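Local coordinates for probable FAD-dependent oxidoreductase PA4991 (Pseudomonas aeruginosa PAO1, PDB 5EZ7), which binds one FAD per monomer and probably works as an FAD-dependent oxidoreductase, although its physiological substrate is unknown, at residues A[199-205]-A[338-342]. Residues are numbered along the deposited sequence.
Sequences AQRVVLS and RLLVG
Strands 201-204 and 339-342 run side by side in the same direction, their axes 15° apart and 4.5 Å at closest approach, in the parallel register Val202–Leu339, Val203–Leu340, Leu204–Val341. Arg338, with phi/psi of -92/10, precedes its strand, yet its O starts the ladder by accepting from Val202 N (3.1 Å). A long, flexible side chain suits this partly exposed end of the strand: a water receives a hydrogen bond from Arg338 NE (3.2 Å) and donates one to Ala199 O (2.7 Å). Arg338 NH1 forms a salt bridge with Glu186, while the neighbouring Arg201 guanidinium pairs with Asp364 and, through NH1, with Gln200 O (2.9 Å). Leu339, in extended conformation, adopts the tp rotamer that brings its CD1 to 4.1 Å from Val202 CG1 and 3.8 Å from Leu204 CG, an apolar face buried under helix 210-216 and strand 186-192. Leu340 faces the other way, its CB 4.1 Å from Val203 CG2; its backbone reaches both flanks of Val203, Leu340 N giving to Val202 O and Leu340 O accepting from Leu204 N, each 2.8 Å. Val341, beta-branched and at home in a strand, returns to Leu339's face, with CG2 3.7 Å from Leu204 CB. Gly342, at -178/-169, a fully extended conformation easily reached without a CB, closes the ladder with Gly342 N to Leu204 O (3.0 Å). Beside it Ser205, which touches the FAD, ties its OG to the carbonyls of Val13 and Gly14 next to strand 10-13, the other neighbour of 201-204, within the parallel part of the mixed sheet of a Rossmann-type FAD-binding domain of the DAO family.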
ATOM      1  N   ALA A 199       4.348   1.970 -26.135  1.00 30.15           N
ATOM      2  CA  ALA A 199       4.792   2.908 -25.071  1.00 28.76           C
ATOM      3  C   ALA A 199       6.284   3.004 -24.969  1.00 27.57           C
ATOM      4  O   ALA A 199       6.941   2.056 -25.299  1.00 27.87           O
ATOM      5  CB  ALA A 199       4.251   2.485 -23.721  1.00 27.73           C
ATOM      6  N   GLN A 200       6.784   4.179 -24.550  1.00 26.72           N
ATOM      7  CA  GLN A 200       8.229   4.482 -24.564  1.00 26.47           C
ATOM      8  C   GLN A 200       8.839   3.654 -23.487  1.00 26.78           C
ATOM      9  O   GLN A 200      10.003   3.244 -23.587  1.00 27.06           O
ATOM     10  CB  GLN A 200       8.562   5.966 -24.325  1.00 25.96           C
ATOM     11  CG  GLN A 200       7.879   6.966 -25.233  1.00 26.20           C
ATOM     12  CD  GLN A 200       8.501   8.359 -25.138  1.00 26.90           C
ATOM     13  OE1 GLN A 200       9.684   8.544 -25.444  1.00 27.17           O
ATOM     14  NE2 GLN A 200       7.705   9.354 -24.717  1.00 27.27           N
ATOM     15  N   ARG A 201       8.062   3.433 -22.423  1.00 26.53           N
ATOM     16  CA  ARG A 201       8.446   2.506 -21.342  1.00 26.65           C
ATOM     17  C   ARG A 201       7.292   1.705 -20.832  1.00 25.45           C
ATOM     18  O   ARG A 201       6.170   2.106 -21.011  1.00 25.08           O
ATOM     19  CB  ARG A 201       9.030   3.278 -20.153  1.00 26.77           C
ATOM     20  CG  ARG A 201      10.353   3.946 -20.461  1.00 28.27           C
ATOM     21  CD  ARG A 201      11.462   2.933 -20.682  1.00 28.46           C
ATOM     22  NE  ARG A 201      12.777   3.558 -20.788  1.00 29.27           N
ATOM     23  CZ  ARG A 201      13.383   3.976 -21.896  1.00 30.51           C
ATOM     24  NH1 ARG A 201      12.820   3.903 -23.103  1.00 30.92           N
ATOM     25  NH2 ARG A 201      14.608   4.475 -21.789  1.00 31.69           N
ATOM     26  N   VAL A 202       7.610   0.609 -20.143  1.00 25.73           N
ATOM     27  CA  VAL A 202       6.633  -0.263 -19.470  1.00 25.46           C
ATOM     28  C   VAL A 202       7.129  -0.443 -18.031  1.00 25.63           C
ATOM     29  O   VAL A 202       8.297  -0.841 -17.800  1.00 26.45           O
ATOM     30  CB  VAL A 202       6.483  -1.654 -20.151  1.00 25.93           C
ATOM     31  CG1 VAL A 202       5.475  -2.541 -19.397  1.00 26.17           C
ATOM     32  CG2 VAL A 202       6.033  -1.513 -21.590  1.00 26.36           C
ATOM     33  N   VAL A 203       6.257  -0.116 -17.077  1.00 24.35           N
ATOM     34  CA  VAL A 203       6.538  -0.278 -15.673  1.00 23.89           C
ATOM     35  C   VAL A 203       5.664  -1.365 -15.039  1.00 23.23           C
ATOM     36  O   VAL A 203       4.413  -1.307 -15.106  1.00 22.55           O
ATOM     37  CB  VAL A 203       6.288   1.014 -14.902  1.00 24.41           C
ATOM     38  CG1 VAL A 203       6.738   0.848 -13.438  1.00 24.28           C
ATOM     39  CG2 VAL A 203       7.017   2.178 -15.561  1.00 25.28           C
ATOM     40  N   LEU A 204       6.323  -2.310 -14.369  1.00 22.96           N
ATOM     41  CA  LEU A 204       5.638  -3.381 -13.603  1.00 22.81           C
ATOM     42  C   LEU A 204       5.595  -3.047 -12.119  1.00 23.62           C
ATOM     43  O   LEU A 204       6.610  -3.167 -11.404  1.00 23.56           O
ATOM     44  CB  LEU A 204       6.328  -4.715 -13.800  1.00 22.77           C
ATOM     45  CG  LEU A 204       6.589  -5.146 -15.219  1.00 23.27           C
ATOM     46  CD1 LEU A 204       7.189  -6.538 -15.203  1.00 24.25           C
ATOM     47  CD2 LEU A 204       5.311  -5.131 -16.017  1.00 23.15           C
ATOM     48  N   SER A 205       4.413  -2.588 -11.679  1.00 24.10           N
ATOM     49  CA  SER A 205       4.107  -2.317 -10.267  1.00 24.38           C
ATOM     50  C   SER A 205       2.957  -3.248  -9.826  1.00 23.68           C
ATOM     51  O   SER A 205       1.966  -2.820  -9.240  1.00 23.16           O
ATOM     52  CB  SER A 205       3.729  -0.845 -10.083  1.00 24.23           C
ATOM     53  OG  SER A 205       2.662  -0.520 -10.942  1.00 24.72           O
ATOM     54  N   ARG A 338      13.643  -1.364 -22.009  1.00 36.83           N
ATOM     55  CA  ARG A 338      12.577  -0.390 -21.764  1.00 35.63           C
ATOM     56  C   ARG A 338      11.614  -0.807 -20.638  1.00 32.55           C
ATOM     57  O   ARG A 338      10.555  -0.197 -20.462  1.00 28.40           O
ATOM     58  CB  ARG A 338      11.804  -0.176 -23.054  1.00 36.62           C
ATOM     59  CG  ARG A 338      12.692  -0.322 -24.264  1.00 39.63           C
ATOM     60  CD  ARG A 338      12.398   0.634 -25.349  1.00 40.98           C
ATOM     61  NE  ARG A 338      10.997   0.662 -25.717  1.00 41.74           N
ATOM     62  CZ  ARG A 338      10.528   1.448 -26.673  1.00 42.91           C
ATOM     63  NH1 ARG A 338      11.389   2.229 -27.341  1.00 46.07           N
ATOM     64  NH2 ARG A 338       9.220   1.470 -26.958  1.00 40.11           N
ATOM     65  N   LEU A 339      11.993  -1.860 -19.913  1.00 32.14           N
ATOM     66  CA  LEU A 339      11.170  -2.423 -18.870  1.00 31.82           C
ATOM     67  C   LEU A 339      11.694  -1.938 -17.548  1.00 31.32           C
ATOM     68  O   LEU A 339      12.910  -1.958 -17.299  1.00 32.43           O
ATOM     69  CB  LEU A 339      11.202  -3.929 -18.904  1.00 32.56           C
ATOM     70  CG  LEU A 339      10.334  -4.581 -17.830  1.00 32.56           C
ATOM     71  CD1 LEU A 339       8.859  -4.522 -18.209  1.00 31.45           C
ATOM     72  CD2 LEU A 339      10.794  -6.025 -17.627  1.00 34.32           C
ATOM     73  N   LEU A 340      10.770  -1.463 -16.724  1.00 30.39           N
ATOM     74  CA  LEU A 340      11.077  -1.004 -15.379  1.00 30.24           C
ATOM     75  C   LEU A 340      10.178  -1.809 -14.498  1.00 29.07           C
ATOM     76  O   LEU A 340       9.067  -2.059 -14.855  1.00 29.02           O
ATOM     77  CB  LEU A 340      10.791   0.486 -15.223  1.00 30.68           C
ATOM     78  CG  LEU A 340      11.786   1.410 -15.945  1.00 32.38           C
ATOM     79  CD1 LEU A 340      11.189   2.765 -16.214  1.00 33.01           C
ATOM     80  CD2 LEU A 340      13.069   1.615 -15.161  1.00 33.47           C
ATOM     81  N   VAL A 341      10.666  -2.232 -13.350  1.00 29.20           N
ATOM     82  CA  VAL A 341       9.931  -3.146 -12.517  1.00 28.75           C
ATOM     83  C   VAL A 341      10.335  -2.993 -11.051  1.00 28.55           C
ATOM     84  O   VAL A 341      11.545  -2.892 -10.719  1.00 29.93           O
ATOM     85  CB  VAL A 341      10.192  -4.611 -12.967  1.00 29.55           C
ATOM     86  CG1 VAL A 341      11.707  -4.921 -13.082  1.00 30.26           C
ATOM     87  CG2 VAL A 341       9.503  -5.605 -12.035  1.00 28.96           C
ATOM     88  N   GLY A 342       9.351  -3.029 -10.167  1.00 26.77           N
ATOM     89  CA  GLY A 342       9.698  -2.986  -8.778  1.00 26.42           C
ATOM     90  C   GLY A 342       8.602  -3.068  -7.787  1.00 24.85           C
ATOM     91  O   GLY A 342       7.459  -3.388  -8.115  1.00 23.45           O
TER
HETATM   92  O   HOH W   1       8.381   0.207 -23.969  1.00 39.95           O